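Local coordinates for uricase (Bacillus fastidiosus, PDB 4R8X) that catalyses the oxidation of urate by molecular oxygen to 5-hydroxyisourate, the first step on the route to (S)-allantoin, at the interface of chains A and B and the interface of chains A and C. Residues are numbered along the deposited sequence; one frame, centred on the assembly and turned at random. Chains: chain A/B/C, Uricase.

Three patches sample two kinds of subunit contact in the uricase tetramer. Contact 1 and contact 3 lie side by side in the A-B interface, their C-alpha centres about 5 Å apart, and share A:Val288 and B:Gln77. The C-alpha centre of contact 2, between A and C, lies about 48 Å from that of contact 1 and about 52 Å from that of contact 3. Strand 5-17 of A enters contact 2 and that of B enters contacts 1 and 3; as the chains are copies, one strand helps build both interfaces. Each interface is two-fold symmetric, so every patch has a twin.

Contact 1: the interface of chains A and B. Residues chain A 277, 288-290; chain B 13, 77.
A:Thr290, at the end of strand 288-290, meets the backbone of B:Tyr13 in strand 5-17 and the amide of B:Gln77 on helix 69-82, part of the A-B contact in this uricase-family tetramer. The close part is polar. The threonine hydroxyl OG1 donates to B:Tyr13 O at 2.7 Å, coming from above the carbonyl plane, 35° out of it. Threonine suits this strand position: its short hydroxyl, anti to the backbone N (chi1 -168°), turns toward chain B and its methyl CG2 away from that carbonyl. B:Gln77 NE2 adds a weak bond to B:Tyr13 O, 3.3 Å away within chain B. The same NE2 lies 3.3 Å from A:Thr290 OG1, the two side chains crossing at about a right angle. An alanine in place of A:Thr290 would probably leave B:Tyr13 O without this donor from chain A and the glutamine amide freer to turn. The valine side is looser, methyl groups lying against B:Gln77 with no hydrogen bond. A:Val277 crosses the extended glutamine chain at about a right angle; A:Val277 CG1 faces the amide oxygen B:Gln77 OE1 at 3.4 Å, and A:Val277 CG2 is 4.0 Å from B:Gln77 CB. A:Val288 meets this residue through its backbone, CG1 lying 3.7 Å from B:Gln77 O.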
# COMPACT_ATOMS: atom_id res chain seq x y z
N VAL A 277 3.89 -25.56 8.88
CA VAL A 277 3.98 -25.46 10.34
C VAL A 277 3.42 -26.69 11.05
O VAL A 277 3.90 -27.06 12.12
CB VAL A 277 3.33 -24.16 10.88
CG1 VAL A 277 4.20 -22.95 10.56
CG2 VAL A 277 1.95 -23.98 10.30
N VAL A 288 -1.14 -27.60 7.96
CA VAL A 288 -1.21 -26.17 8.24
C VAL A 288 0.06 -25.49 7.74
O VAL A 288 1.18 -25.96 8.01
CB VAL A 288 -1.41 -25.86 9.74
CG1 VAL A 288 -1.52 -24.35 9.96
CG2 VAL A 288 -2.66 -26.54 10.26
N PHE A 289 -0.13 -24.41 7.00
CA PHE A 289 0.98 -23.64 6.45
C PHE A 289 0.89 -22.20 6.95
O PHE A 289 -0.12 -21.78 7.52
CB PHE A 289 0.94 -23.65 4.92
CG PHE A 289 0.87 -25.01 4.32
CD1 PHE A 289 2.03 -25.68 3.95
CD2 PHE A 289 -0.36 -25.64 4.11
CE1 PHE A 289 1.96 -26.95 3.40
CE2 PHE A 289 -0.42 -26.90 3.56
CZ PHE A 289 0.74 -27.55 3.20
N THR A 290 1.96 -21.44 6.73
CA THR A 290 1.96 -20.02 7.05
C THR A 290 2.75 -19.23 6.00
O THR A 290 3.36 -19.82 5.09
CB THR A 290 2.52 -19.75 8.44
OG1 THR A 290 2.24 -18.40 8.81
CG2 THR A 290 4.03 -19.99 8.46
N TYR B 13 -0.53 -15.54 10.11
CA TYR B 13 -1.13 -16.19 8.97
C TYR B 13 -1.26 -17.67 9.22
O TYR B 13 -0.31 -18.34 9.65
CB TYR B 13 -0.33 -15.92 7.70
CG TYR B 13 -0.46 -14.50 7.20
CD1 TYR B 13 -1.53 -14.13 6.39
CD2 TYR B 13 0.50 -13.53 7.51
CE1 TYR B 13 -1.67 -12.84 5.93
CE2 TYR B 13 0.37 -12.22 7.05
CZ TYR B 13 -0.71 -11.89 6.25
OH TYR B 13 -0.87 -10.61 5.77
N GLN B 77 -1.42 -21.89 15.34
CA GLN B 77 -1.18 -22.71 14.16
C GLN B 77 -1.43 -24.20 14.44
O GLN B 77 -2.02 -24.91 13.62
CB GLN B 77 0.22 -22.43 13.59
CG GLN B 77 0.32 -21.00 13.04
CD GLN B 77 1.73 -20.55 12.68
OE1 GLN B 77 2.73 -21.16 13.07
NE2 GLN B 77 1.82 -19.45 11.92

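Contact 2: the interface of chains A and C. Residues chain A 6-7, 58; chain C 245, 298-300.
Strand 5-17 of chain A pairs antiparallel with strand 296-304 of chain C, while helix 55-59 of A meets the start of helix 244-258 of C. A:Phe6 and C:Gly300 exchange backbone bonds: C:Gly300 N donates to A:Phe6 O at 2.9 Å, and A:Phe6 N to C:Gly300 O at 3.0 Å. A:Tyr7 bridges C:Gln299 next to them, A:Tyr7 CB lying 3.9 Å from C:Gln299 CG. In A:Phe6, CG stands between the backbone N and the carbonyl carbon (chi1 57°), which swings the ring over the partner strand. C:Gly300 CA sits over one face, 3.8 Å from the centroid and offset toward the rim; having no side chain, glycine lets the ring come down on the backbone. At its edge this ring meets C:Phe298 at about a right angle, their CE1 atoms 3.7 Å apart. Beyond the strands, C:Gln245 lays its methylenes on A:Phe58, CG being 3.5 Å from CE2 over the ring face. A bend at chi2 (92°) carries the amide toward A:Tyr7, where NE2 comes 3.7 Å from CD2. Glutamine suits the place because its aliphatic stem can pack while its amide could serve urate, which this residue is predicted to bind. The patch joins two subunits' sheets and probably helps position a urate-binding residue.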
# COMPACT_ATOMS: atom_id res chain seq x y z
N PHE A 6 10.95 13.33 -22.43
CA PHE A 6 9.52 13.14 -22.61
C PHE A 6 8.80 13.79 -21.44
O PHE A 6 9.41 14.10 -20.42
CB PHE A 6 9.13 11.65 -22.73
CG PHE A 6 9.54 10.80 -21.54
CD1 PHE A 6 8.75 10.74 -20.41
CD2 PHE A 6 10.71 10.04 -21.58
CE1 PHE A 6 9.13 9.96 -19.32
CE2 PHE A 6 11.08 9.26 -20.50
CZ PHE A 6 10.29 9.22 -19.38
N TYR A 7 7.50 14.02 -21.60
CA TYR A 7 6.70 14.52 -20.51
C TYR A 7 5.25 14.16 -20.80
O TYR A 7 4.89 13.84 -21.94
CB TYR A 7 6.89 16.04 -20.35
CG TYR A 7 6.04 16.86 -21.29
CD1 TYR A 7 6.27 16.84 -22.66
CD2 TYR A 7 5.02 17.66 -20.80
CE1 TYR A 7 5.50 17.57 -23.52
CE2 TYR A 7 4.25 18.41 -21.66
CZ TYR A 7 4.49 18.35 -23.01
OH TYR A 7 3.70 19.09 -23.85
N PHE A 58 12.65 22.44 -21.66
CA PHE A 58 13.54 22.10 -20.56
C PHE A 58 14.68 23.13 -20.44
O PHE A 58 14.95 23.64 -19.36
CB PHE A 58 14.14 20.69 -20.74
CG PHE A 58 13.12 19.59 -20.65
CD1 PHE A 58 12.39 19.22 -21.77
CD2 PHE A 58 12.91 18.91 -19.46
CE1 PHE A 58 11.44 18.21 -21.70
CE2 PHE A 58 11.97 17.90 -19.38
CZ PHE A 58 11.24 17.54 -20.49
N GLN C 245 10.10 21.12 -15.77
CA GLN C 245 11.06 20.86 -16.84
C GLN C 245 12.29 21.77 -16.71
O GLN C 245 13.44 21.32 -16.78
CB GLN C 245 10.42 21.11 -18.22
CG GLN C 245 9.34 20.11 -18.66
CD GLN C 245 7.93 20.54 -18.28
OE1 GLN C 245 7.69 21.03 -17.17
NE2 GLN C 245 6.99 20.36 -19.20
N PHE C 298 4.18 14.40 -15.42
CA PHE C 298 5.48 13.79 -15.23
C PHE C 298 6.45 14.15 -16.33
O PHE C 298 6.05 14.53 -17.43
CB PHE C 298 5.38 12.26 -15.07
CG PHE C 298 5.00 11.54 -16.34
CD1 PHE C 298 5.97 11.06 -17.21
CD2 PHE C 298 3.66 11.32 -16.65
CE1 PHE C 298 5.62 10.38 -18.36
CE2 PHE C 298 3.31 10.63 -17.79
CZ PHE C 298 4.28 10.17 -18.66
N GLN C 299 7.74 14.06 -16.00
CA GLN C 299 8.81 14.37 -16.93
C GLN C 299 9.91 13.33 -16.81
O GLN C 299 10.15 12.77 -15.74
CB GLN C 299 9.37 15.76 -16.64
CG GLN C 299 8.39 16.92 -16.88
CD GLN C 299 7.37 17.09 -15.77
OE1 GLN C 299 7.53 16.55 -14.67
NE2 GLN C 299 6.31 17.83 -16.05
N GLY C 300 10.55 13.06 -17.95
CA GLY C 300 11.74 12.23 -18.02
C GLY C 300 12.77 13.01 -18.80
O GLY C 300 12.48 13.52 -19.88

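Contact 3: the interface of chains A and B. Residues chain A 278, 288; chain B 14, 16, 77-78, 80-81.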
# COMPACT_ATOMS: atom_id res chain seq x y z
N VAL A 278 2.41 -27.32 10.46
CA VAL A 278 1.99 -28.65 10.90
C VAL A 278 1.91 -29.60 9.71
O VAL A 278 1.11 -29.41 8.80
CB VAL A 278 0.64 -28.64 11.66
CG1 VAL A 278 0.35 -30.03 12.20
CG2 VAL A 278 0.68 -27.64 12.79
N VAL A 288 -1.14 -27.60 7.96
CA VAL A 288 -1.21 -26.17 8.24
C VAL A 288 0.06 -25.49 7.74
O VAL A 288 1.18 -25.96 8.01
CB VAL A 288 -1.41 -25.86 9.74
CG1 VAL A 288 -1.52 -24.35 9.96
CG2 VAL A 288 -2.66 -26.54 10.26
N VAL B 14 -2.46 -18.19 8.99
CA VAL B 14 -2.74 -19.60 9.23
C VAL B 14 -3.50 -20.17 8.06
O VAL B 14 -4.62 -19.74 7.79
CB VAL B 14 -3.62 -19.77 10.47
CG1 VAL B 14 -3.92 -21.22 10.70
CG2 VAL B 14 -2.96 -19.16 11.69
N ARG B 16 -4.93 -23.61 6.79
CA ARG B 16 -5.25 -25.01 7.03
C ARG B 16 -5.81 -25.55 5.73
O ARG B 16 -6.70 -24.93 5.15
CB ARG B 16 -6.28 -25.14 8.15
CG ARG B 16 -7.10 -26.43 8.13
CD ARG B 16 -6.29 -27.62 8.60
NE ARG B 16 -7.07 -28.84 8.45
CZ ARG B 16 -7.89 -29.34 9.38
NH1 ARG B 16 -8.01 -28.73 10.55
NH2 ARG B 16 -8.58 -30.44 9.13
N GLN B 77 -1.42 -21.89 15.34
CA GLN B 77 -1.18 -22.71 14.16
C GLN B 77 -1.43 -24.20 14.44
O GLN B 77 -2.02 -24.91 13.62
CB GLN B 77 0.22 -22.43 13.59
CG GLN B 77 0.32 -21.00 13.04
CD GLN B 77 1.73 -20.55 12.68
OE1 GLN B 77 2.73 -21.16 13.07
NE2 GLN B 77 1.82 -19.45 11.92
N ARG B 78 -1.04 -24.66 15.62
CA ARG B 78 -1.31 -26.05 15.99
C ARG B 78 -2.79 -26.33 16.17
O ARG B 78 -3.29 -27.38 15.78
CB ARG B 78 -0.50 -26.44 17.22
CG ARG B 78 0.99 -26.41 16.93
CD ARG B 78 1.83 -26.70 18.15
NE ARG B 78 3.20 -26.22 17.96
CZ ARG B 78 4.16 -26.33 18.86
NH1 ARG B 78 3.91 -26.92 20.03
NH2 ARG B 78 5.37 -25.86 18.61
N ALA B 80 -5.14 -24.88 14.55
CA ALA B 80 -5.71 -24.95 13.22
C ALA B 80 -5.68 -26.36 12.66
O ALA B 80 -6.52 -26.72 11.84
CB ALA B 80 -4.98 -24.02 12.30
N ALA B 81 -4.70 -27.16 13.08
CA ALA B 81 -4.64 -28.56 12.66
C ALA B 81 -5.66 -29.44 13.38
O ALA B 81 -6.17 -30.40 12.80
CB ALA B 81 -3.22 -29.10 12.84
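Strand 288-290 of chain A and A:Val278, a short extended stretch beside it in space, lie against the C-terminal part of helix 69-82 of chain B, and A:Val288 also forms an antiparallel bridge with B:Arg16 in strand 5-17. B:Ala81 receives a methyl from each valine: CG2 of A:Val288 and CG1 of A:Val278 both stand 3.7 Å from its CB. Alanine suits this turn of the helix, its short side chain allowing two branched residues to approach, and A:Val288 CG2 comes within 3.5 Å of the backbone N of B:Ala81. The other branch of A:Val288, CG1, anti to the backbone N (chi1 -178°), lies between helix and strand, facing B:Val14 CG1 at 4.0 Å, while CG2 also touches B:Ala80 CB. A:Val278 likewise spreads its methyls along the helix, with CG2 4.1 Å from B:Arg78 CA. Behind this apolar layer, B:Arg16 ties strand to helix inside chain B: its guanidinium NH1 donates to B:Ala80 O at 2.8 Å, with the oxygen at the guanidinium edge and the donor in the carbonyl plane. That bond probably steadies the surface on which the valines rest, and the arginine CD lies near A:Val288 CG2. By packing strand on helix, the patch helps hold subunits A and B together.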